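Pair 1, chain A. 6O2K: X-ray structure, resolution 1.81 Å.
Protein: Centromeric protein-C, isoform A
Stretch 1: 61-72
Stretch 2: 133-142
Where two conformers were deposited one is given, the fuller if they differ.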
# COMPACT_ATOMS: atom_id res chain seq x y z
N LYS A 61 3.70 -15.10 -3.29
CA LYS A 61 3.55 -14.84 -4.72
C LYS A 61 2.25 -14.20 -5.22
O LYS A 61 2.17 -13.85 -6.41
CB LYS A 61 3.61 -16.14 -5.54
CG LYS A 61 4.89 -16.95 -5.35
CD LYS A 61 6.04 -16.53 -6.27
CE LYS A 61 7.37 -16.52 -5.51
NZ LYS A 61 7.35 -17.37 -4.28
N ALA A 62 1.24 -14.03 -4.38
CA ALA A 62 -0.04 -13.54 -4.86
C ALA A 62 -0.75 -12.90 -3.68
O ALA A 62 -1.95 -13.08 -3.47
CB ALA A 62 -0.96 -14.54 -5.58
N MET A 63 -0.02 -12.12 -2.89
CA MET A 63 -0.59 -11.59 -1.67
C MET A 63 -0.55 -10.08 -1.57
O MET A 63 -1.25 -9.53 -0.72
CB MET A 63 0.12 -12.19 -0.44
CG MET A 63 0.01 -13.71 -0.33
SD MET A 63 -1.69 -14.35 -0.13
CE MET A 63 -1.99 -13.92 1.56
N LEU A 64 0.23 -9.39 -2.41
CA LEU A 64 0.25 -7.93 -2.39
C LEU A 64 0.51 -7.45 -3.81
O LEU A 64 1.53 -7.81 -4.40
CB LEU A 64 1.32 -7.42 -1.43
CG LEU A 64 1.42 -5.91 -1.27
CD1 LEU A 64 0.19 -5.40 -0.58
CD2 LEU A 64 2.67 -5.55 -0.46
N GLY A 65 -0.42 -6.68 -4.38
CA GLY A 65 -0.26 -6.29 -5.77
C GLY A 65 -1.16 -5.12 -6.13
O GLY A 65 -1.76 -4.48 -5.26
N TYR A 66 -1.26 -4.86 -7.43
CA TYR A 66 -2.04 -3.75 -7.96
C TYR A 66 -2.97 -4.24 -9.05
O TYR A 66 -2.60 -5.11 -9.86
CB TYR A 66 -1.14 -2.64 -8.54
CG TYR A 66 -0.19 -2.06 -7.51
CD1 TYR A 66 -0.61 -1.07 -6.63
CD2 TYR A 66 1.12 -2.51 -7.42
CE1 TYR A 66 0.26 -0.55 -5.67
CE2 TYR A 66 2.00 -1.99 -6.49
CZ TYR A 66 1.56 -1.02 -5.61
OH TYR A 66 2.45 -0.53 -4.67
N MET A 67 -4.17 -3.66 -9.08
CA MET A 67 -5.10 -3.78 -10.19
C MET A 67 -5.21 -2.43 -10.88
O MET A 67 -5.49 -1.42 -10.22
CB MET A 67 -6.48 -4.22 -9.71
CG MET A 67 -6.50 -5.49 -8.91
SD MET A 67 -8.22 -5.93 -8.58
CE MET A 67 -8.04 -7.09 -7.22
N ARG A 68 -5.00 -2.42 -12.20
CA ARG A 68 -5.08 -1.25 -13.05
C ARG A 68 -6.33 -1.39 -13.91
O ARG A 68 -6.48 -2.38 -14.65
CB ARG A 68 -3.84 -1.11 -13.94
CG ARG A 68 -3.88 0.06 -14.89
CD ARG A 68 -2.95 -0.15 -16.09
NE ARG A 68 -1.56 0.16 -15.76
CZ ARG A 68 -0.51 -0.38 -16.36
NH1 ARG A 68 0.71 -0.02 -16.00
NH2 ARG A 68 -0.67 -1.29 -17.31
N PHE A 69 -7.23 -0.41 -13.77
CA PHE A 69 -8.53 -0.40 -14.44
C PHE A 69 -8.54 0.68 -15.50
O PHE A 69 -8.21 1.84 -15.23
CB PHE A 69 -9.68 -0.12 -13.46
CG PHE A 69 -10.07 -1.28 -12.60
CD1 PHE A 69 -9.22 -1.75 -11.62
CD2 PHE A 69 -11.32 -1.88 -12.75
CE1 PHE A 69 -9.60 -2.80 -10.78
CE2 PHE A 69 -11.71 -2.93 -11.92
CZ PHE A 69 -10.84 -3.40 -10.95
N LYS A 70 -8.99 0.30 -16.68
CA LYS A 70 -9.24 1.22 -17.75
C LYS A 70 -10.43 2.11 -17.39
O LYS A 70 -11.18 1.79 -16.46
CB LYS A 70 -9.51 0.45 -19.03
CG LYS A 70 -8.36 -0.38 -19.41
CD LYS A 70 -7.29 0.60 -19.70
CE LYS A 70 -6.08 -0.14 -20.17
NZ LYS A 70 -5.04 0.87 -20.41
N PRO A 71 -10.65 3.21 -18.10
CA PRO A 71 -11.79 4.08 -17.77
C PRO A 71 -13.10 3.31 -17.74
O PRO A 71 -13.44 2.60 -18.68
CB PRO A 71 -11.78 5.12 -18.90
CG PRO A 71 -10.38 5.20 -19.32
CD PRO A 71 -9.79 3.82 -19.14
N TYR A 72 -13.82 3.43 -16.62
CA TYR A 72 -15.13 2.83 -16.39
C TYR A 72 -15.11 1.31 -16.48
O TYR A 72 -16.18 0.69 -16.56
CB TYR A 72 -16.18 3.37 -17.37
CG TYR A 72 -16.48 4.85 -17.22
CD1 TYR A 72 -16.85 5.38 -15.99
CD2 TYR A 72 -16.41 5.70 -18.32
CE1 TYR A 72 -17.13 6.73 -15.86
CE2 TYR A 72 -16.68 7.04 -18.19
CZ TYR A 72 -17.05 7.55 -16.96
OH TYR A 72 -17.33 8.89 -16.84
N LYS A 133 -10.87 7.97 -16.32
CA LYS A 133 -9.42 7.86 -16.35
C LYS A 133 -9.01 6.51 -15.77
O LYS A 133 -9.79 5.85 -15.08
CB LYS A 133 -8.74 8.98 -15.54
CG LYS A 133 -9.16 10.39 -15.90
CD LYS A 133 -8.81 11.36 -14.77
CE LYS A 133 -7.59 10.90 -13.99
NZ LYS A 133 -6.33 11.45 -14.55
N VAL A 134 -7.77 6.11 -16.04
CA VAL A 134 -7.27 4.89 -15.44
C VAL A 134 -7.21 5.07 -13.93
O VAL A 134 -6.68 6.07 -13.43
CB VAL A 134 -5.88 4.54 -16.01
CG1 VAL A 134 -5.25 3.43 -15.19
CG2 VAL A 134 -5.99 4.14 -17.46
N SER A 135 -7.78 4.11 -13.20
CA SER A 135 -7.67 4.10 -11.74
C SER A 135 -6.90 2.86 -11.31
O SER A 135 -6.82 1.87 -12.04
CB SER A 135 -9.05 4.11 -11.05
OG SER A 135 -9.79 5.26 -11.39
N VAL A 136 -6.33 2.93 -10.11
CA VAL A 136 -5.42 1.90 -9.62
C VAL A 136 -5.76 1.61 -8.17
O VAL A 136 -5.88 2.53 -7.35
CB VAL A 136 -3.95 2.35 -9.73
CG1 VAL A 136 -3.03 1.27 -9.18
CG2 VAL A 136 -3.60 2.69 -11.17
N LEU A 137 -5.88 0.32 -7.83
CA LEU A 137 -6.03 -0.05 -6.43
C LEU A 137 -4.99 -1.09 -6.04
O LEU A 137 -4.51 -1.86 -6.87
CB LEU A 137 -7.44 -0.57 -6.09
CG LEU A 137 -8.02 -1.86 -6.66
CD1 LEU A 137 -7.45 -3.09 -5.98
CD2 LEU A 137 -9.53 -1.84 -6.51
N MET A 138 -4.63 -1.07 -4.76
CA MET A 138 -3.74 -2.07 -4.19
C MET A 138 -4.59 -3.18 -3.59
O MET A 138 -5.58 -2.91 -2.89
CB MET A 138 -2.85 -1.44 -3.11
CG MET A 138 -1.85 -2.41 -2.45
SD MET A 138 -0.94 -1.64 -1.05
CE MET A 138 0.18 -0.51 -1.90
N CYS A 139 -4.22 -4.41 -3.89
CA CYS A 139 -4.90 -5.61 -3.41
C CYS A 139 -4.00 -6.29 -2.38
O CYS A 139 -2.89 -6.72 -2.72
CB CYS A 139 -5.17 -6.54 -4.60
SG CYS A 139 -5.86 -8.14 -4.21
N ILE A 140 -4.48 -6.39 -1.14
CA ILE A 140 -3.73 -6.95 -0.01
C ILE A 140 -4.50 -8.16 0.48
O ILE A 140 -5.58 -8.01 1.06
CB ILE A 140 -3.58 -5.93 1.13
CG1 ILE A 140 -2.96 -4.64 0.61
CG2 ILE A 140 -2.82 -6.58 2.29
CD1 ILE A 140 -2.99 -3.46 1.64
N ARG A 141 -3.94 -9.35 0.31
CA ARG A 141 -4.63 -10.55 0.75
C ARG A 141 -4.00 -11.08 2.04
O ARG A 141 -2.81 -10.89 2.30
CB ARG A 141 -4.60 -11.62 -0.33
CG ARG A 141 -5.09 -11.11 -1.68
CD ARG A 141 -5.80 -12.21 -2.45
NE ARG A 141 -4.90 -13.26 -2.88
CZ ARG A 141 -5.28 -14.45 -3.33
NH1 ARG A 141 -4.38 -15.34 -3.71
NH2 ARG A 141 -6.57 -14.76 -3.40
N SER A 142 -4.83 -11.72 2.88
CA SER A 142 -4.31 -12.32 4.11
C SER A 142 -4.65 -13.81 4.20
O SER A 142 -5.42 -14.34 3.41
CB SER A 142 -4.84 -11.59 5.34
OG SER A 142 -6.23 -11.34 5.23
OXT SER A 142 -4.16 -14.51 5.08

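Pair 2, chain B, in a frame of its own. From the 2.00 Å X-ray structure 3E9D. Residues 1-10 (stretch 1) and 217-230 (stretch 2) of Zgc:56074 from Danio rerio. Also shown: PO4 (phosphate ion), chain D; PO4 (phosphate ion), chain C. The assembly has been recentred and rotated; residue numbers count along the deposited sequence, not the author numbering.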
# COMPACT_ATOMS: atom_id res chain seq x y z
N MET B 1 -9.17 -1.44 -20.57
CA MET B 1 -9.18 -0.11 -21.24
C MET B 1 -8.36 0.98 -20.53
O MET B 1 -7.88 1.89 -21.19
CB MET B 1 -10.60 0.37 -21.52
CG MET B 1 -11.54 0.39 -20.35
SD MET B 1 -13.19 0.94 -20.92
CE MET B 1 -14.02 -0.60 -21.16
N LEU B 2 -8.20 0.89 -19.20
CA LEU B 2 -7.26 1.75 -18.51
C LEU B 2 -6.16 0.95 -17.82
O LEU B 2 -6.43 -0.02 -17.11
CB LEU B 2 -7.95 2.66 -17.48
CG LEU B 2 -7.00 3.58 -16.67
CD1 LEU B 2 -6.37 4.67 -17.55
CD2 LEU B 2 -7.74 4.21 -15.49
N THR B 3 -4.91 1.35 -18.06
CA THR B 3 -3.76 0.77 -17.38
C THR B 3 -3.17 1.84 -16.49
O THR B 3 -2.93 2.95 -16.94
CB THR B 3 -2.69 0.30 -18.37
OG1 THR B 3 -3.20 -0.78 -19.14
CG2 THR B 3 -1.40 -0.16 -17.63
N PHE B 4 -2.94 1.51 -15.22
CA PHE B 4 -2.31 2.45 -14.29
C PHE B 4 -1.41 1.73 -13.29
O PHE B 4 -1.63 0.55 -12.99
CB PHE B 4 -3.37 3.33 -13.58
CG PHE B 4 -4.22 2.60 -12.58
CD1 PHE B 4 -3.83 2.51 -11.24
CD2 PHE B 4 -5.44 2.02 -12.97
CE1 PHE B 4 -4.62 1.82 -10.31
CE2 PHE B 4 -6.25 1.34 -12.04
CZ PHE B 4 -5.83 1.24 -10.69
N ALA B 5 -0.38 2.44 -12.85
CA ALA B 5 0.55 1.94 -11.84
C ALA B 5 0.06 2.35 -10.46
O ALA B 5 -0.54 3.43 -10.29
CB ALA B 5 1.95 2.51 -12.08
N LEU B 6 0.29 1.47 -9.49
CA LEU B 6 -0.01 1.79 -8.10
C LEU B 6 1.25 1.57 -7.27
O LEU B 6 1.72 0.44 -7.16
CB LEU B 6 -1.15 0.91 -7.57
CG LEU B 6 -1.44 1.10 -6.08
CD1 LEU B 6 -2.06 2.47 -5.84
CD2 LEU B 6 -2.37 -0.00 -5.53
N THR B 7 1.77 2.65 -6.68
CA THR B 7 2.92 2.55 -5.77
C THR B 7 2.40 2.62 -4.36
O THR B 7 1.64 3.52 -4.02
CB THR B 7 3.94 3.67 -6.02
OG1 THR B 7 4.48 3.52 -7.34
CG2 THR B 7 5.08 3.63 -4.99
N ILE B 8 2.83 1.67 -3.53
CA ILE B 8 2.30 1.53 -2.18
C ILE B 8 3.45 1.70 -1.19
O ILE B 8 4.47 0.99 -1.28
CB ILE B 8 1.70 0.13 -1.97
CG1 ILE B 8 0.55 -0.13 -2.97
CG2 ILE B 8 1.21 -0.04 -0.49
CD1 ILE B 8 0.07 -1.62 -3.01
N VAL B 9 3.28 2.61 -0.23
CA VAL B 9 4.34 2.91 0.72
C VAL B 9 3.81 2.83 2.15
O VAL B 9 2.77 3.40 2.46
CB VAL B 9 4.95 4.34 0.46
CG1 VAL B 9 6.16 4.63 1.39
CG2 VAL B 9 5.34 4.51 -1.02
N ARG B 10 4.50 2.10 3.02
CA ARG B 10 4.18 2.16 4.45
C ARG B 10 4.73 3.46 5.08
O ARG B 10 5.81 3.93 4.71
CB ARG B 10 4.74 0.93 5.19
CG ARG B 10 4.47 0.94 6.71
CD ARG B 10 5.01 -0.31 7.42
NE ARG B 10 4.79 -0.21 8.85
CZ ARG B 10 5.62 -0.68 9.77
NH1 ARG B 10 6.75 -1.32 9.43
NH2 ARG B 10 5.33 -0.51 11.05
N ASN B 217 9.14 0.13 7.46
CA ASN B 217 8.77 1.54 7.40
C ASN B 217 9.29 2.18 6.10
O ASN B 217 10.49 2.09 5.79
CB ASN B 217 9.35 2.29 8.61
CG ASN B 217 8.62 2.00 9.89
OD1 ASN B 217 9.19 1.44 10.81
ND2 ASN B 217 7.35 2.40 9.97
N THR B 218 8.39 2.82 5.36
CA THR B 218 8.66 3.36 4.01
C THR B 218 9.06 2.32 2.94
O THR B 218 9.57 2.69 1.88
CB THR B 218 9.63 4.60 3.99
OG1 THR B 218 10.99 4.19 4.23
CG2 THR B 218 9.21 5.63 5.02
N GLY B 219 8.80 1.04 3.21
CA GLY B 219 9.01 -0.00 2.20
C GLY B 219 8.03 0.25 1.07
O GLY B 219 6.89 0.70 1.30
N ILE B 220 8.49 -0.01 -0.16
CA ILE B 220 7.77 0.41 -1.36
C ILE B 220 7.42 -0.80 -2.23
O ILE B 220 8.31 -1.61 -2.54
CB ILE B 220 8.61 1.42 -2.22
CG1 ILE B 220 9.09 2.61 -1.36
CG2 ILE B 220 7.79 1.91 -3.40
CD1 ILE B 220 10.07 3.55 -2.07
N SER B 221 6.14 -0.93 -2.58
CA SER B 221 5.67 -1.97 -3.50
C SER B 221 5.01 -1.36 -4.73
O SER B 221 4.55 -0.22 -4.69
CB SER B 221 4.66 -2.93 -2.82
OG SER B 221 5.18 -3.39 -1.57
N ARG B 222 4.93 -2.13 -5.81
CA ARG B 222 4.34 -1.62 -7.05
C ARG B 222 3.58 -2.71 -7.80
O ARG B 222 4.12 -3.81 -8.00
CB ARG B 222 5.42 -1.03 -7.99
CG ARG B 222 4.81 -0.29 -9.24
CD ARG B 222 5.84 0.19 -10.28
NE ARG B 222 6.77 1.28 -9.87
CZ ARG B 222 6.50 2.13 -8.92
NH1 ARG B 222 5.34 1.99 -8.33
NH2 ARG B 222 7.35 3.10 -8.54
N PHE B 223 2.34 -2.39 -8.18
CA PHE B 223 1.51 -3.24 -9.03
C PHE B 223 1.04 -2.39 -10.21
O PHE B 223 0.85 -1.18 -10.07
CB PHE B 223 0.27 -3.78 -8.29
CG PHE B 223 0.59 -4.78 -7.21
CD1 PHE B 223 0.46 -6.15 -7.46
CD2 PHE B 223 1.02 -4.36 -5.94
CE1 PHE B 223 0.77 -7.10 -6.47
CE2 PHE B 223 1.32 -5.30 -4.94
CZ PHE B 223 1.19 -6.68 -5.21
N ILE B 224 0.88 -3.03 -11.37
CA ILE B 224 0.25 -2.42 -12.52
C ILE B 224 -1.12 -3.08 -12.72
O ILE B 224 -1.22 -4.33 -12.79
CB ILE B 224 1.10 -2.63 -13.81
CG1 ILE B 224 2.60 -2.34 -13.57
CG2 ILE B 224 0.52 -1.78 -14.97
CD1 ILE B 224 2.90 -0.94 -13.01
N PHE B 225 -2.16 -2.25 -12.81
CA PHE B 225 -3.54 -2.73 -12.99
C PHE B 225 -4.02 -2.42 -14.40
O PHE B 225 -3.77 -1.34 -14.94
CB PHE B 225 -4.48 -2.01 -12.03
CG PHE B 225 -4.29 -2.37 -10.59
CD1 PHE B 225 -5.15 -3.29 -9.98
CD2 PHE B 225 -3.27 -1.81 -9.83
CE1 PHE B 225 -5.01 -3.63 -8.63
CE2 PHE B 225 -3.09 -2.16 -8.48
CZ PHE B 225 -3.97 -3.06 -7.88
N THR B 226 -4.73 -3.36 -15.00
CA THR B 226 -5.49 -3.07 -16.20
C THR B 226 -6.95 -3.32 -15.86
O THR B 226 -7.32 -4.40 -15.39
CB THR B 226 -5.05 -3.93 -17.39
OG1 THR B 226 -3.70 -3.58 -17.73
CG2 THR B 226 -5.95 -3.69 -18.59
N ILE B 227 -7.78 -2.30 -16.09
CA ILE B 227 -9.19 -2.37 -15.73
C ILE B 227 -10.09 -2.21 -16.96
O ILE B 227 -9.77 -1.44 -17.88
CB ILE B 227 -9.57 -1.39 -14.59
CG1 ILE B 227 -9.31 0.07 -14.99
CG2 ILE B 227 -8.79 -1.72 -13.26
CD1 ILE B 227 -9.93 1.10 -13.98
N HIS B 228 -11.19 -2.97 -16.93
CA HIS B 228 -12.24 -3.01 -17.96
C HIS B 228 -13.59 -2.66 -17.33
O HIS B 228 -13.81 -2.91 -16.15
CB HIS B 228 -12.36 -4.43 -18.56
CG HIS B 228 -11.26 -4.80 -19.51
ND1 HIS B 228 -11.47 -5.60 -20.62
CD2 HIS B 228 -9.94 -4.49 -19.52
CE1 HIS B 228 -10.32 -5.75 -21.27
NE2 HIS B 228 -9.38 -5.08 -20.62
N ARG B 229 -14.47 -2.10 -18.13
CA ARG B 229 -15.83 -1.84 -17.73
C ARG B 229 -16.75 -2.80 -18.47
O ARG B 229 -16.69 -2.91 -19.70
CB ARG B 229 -16.19 -0.41 -18.09
CG ARG B 229 -17.36 0.16 -17.37
CD ARG B 229 -17.15 1.67 -17.30
NE ARG B 229 -18.39 2.37 -17.06
CZ ARG B 229 -18.72 2.93 -15.92
NH1 ARG B 229 -17.87 2.92 -14.88
NH2 ARG B 229 -19.90 3.52 -15.81
N GLU B 230 -17.57 -3.52 -17.71
CA GLU B 230 -18.60 -4.41 -18.24
C GLU B 230 -19.86 -4.21 -17.44
O GLU B 230 -19.86 -4.42 -16.22
CB GLU B 230 -18.18 -5.86 -18.13
CG GLU B 230 -16.97 -6.21 -18.95
CD GLU B 230 -16.16 -7.33 -18.35
OE1 GLU B 230 -16.33 -7.63 -17.14
OE2 GLU B 230 -15.33 -7.90 -19.09
P PO4 D . 8.72 -1.83 12.43
O1 PO4 D . 7.25 -1.90 12.76
O2 PO4 D . 8.93 -2.18 10.96
O3 PO4 D . 9.28 -0.44 12.72
O4 PO4 D . 9.47 -2.82 13.31
P PO4 C . 1.71 0.63 11.42
O1 PO4 C . 0.69 1.74 11.48
O2 PO4 C . 2.21 0.37 10.02
O3 PO4 C . 2.91 0.98 12.26
O4 PO4 C . 1.12 -0.63 12.00
O HOH W 1 4.71 -1.38 0.45

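Both pairs are two-stranded antiparallel ladders whose strands are far apart in sequence, and 14 central residues superpose with an RMSD of 0.5 Å on N, CA and C. The strand axes approach to 4.5 Å in pair 1 and 4.6 Å in pair 2, with angles of 149° and 160° between their directions. The register is the same: A:Gly65–A:Cys139, A:Met67–A:Leu137 and A:Phe69–A:Ser135 fall on B:Phe4–B:Phe225, B:Leu6–B:Phe223 and B:Ile8–B:Ser221. Each is a hydrogen-bonded pair closed by two backbone bonds. In the central one, A:Met67 N donates to A:Leu137 O (2.9 Å) and A:Leu137 N to A:Met67 O (3.0 Å); in pair 2, B:Leu6 N reaches B:Phe223 O at 2.8 Å and B:Phe223 N reaches B:Leu6 O at 3.1 Å.

The side chains of these pairs share one face of each sheet, and the greatest contrast there is at A:Gly65 and B:Phe4. A:Gly65 contributes no side chain, and opposite it A:Cys139 SG packs against A:Met67 CE at 3.9 Å. In pair 2 the ring of B:Phe4 (chi1 p) lies over B:Phe225, with B:Phe225 CB 4.0 Å from the B:Phe4 ring centroid and over its face; the two rings are nearly parallel but slid apart. The diagonal contact is kept with other atoms, B:Leu6 CD2 meeting B:Phe225 CE2 at 3.7 Å. Next along, A:Phe69 CE1 approaches A:Leu137 CD2 at 4.4 Å, whereas in pair 2 the aromatic residue is on the other strand, and B:Ile8 CD1 lies 4.1 Å from B:Phe223 CD2. The matched serines, A:Ser135 and B:Ser221, both adopt the m rotamer.

On the other face, the non-hydrogen-bonded pairs bring CA atoms closer together. A:Leu64 CD1 packs on A:Ile140 CG1 at 3.5 Å; the matching threonines replace this apolar contact with a hydrogen bond between B:Thr3 OG1 and B:Thr226 OG1 (3.2 Å). A:Tyr66 extends its ring along A:Met138, with A:Tyr66 CE1 3.8 Å from A:Met138 CE. At the matching position B:Ala5 is short, but B:Ile224 closes the distance, its CD1 lying 3.7 Å from B:Ala5 CB. Farther along, the diagonal neighbours meet through aliphatic atoms in both pairs: A:Arg68 CG lies 3.7 Å from A:Val134 CG1, and B:Thr7 CG2 lies 3.6 Å from B:Ile220 CG2.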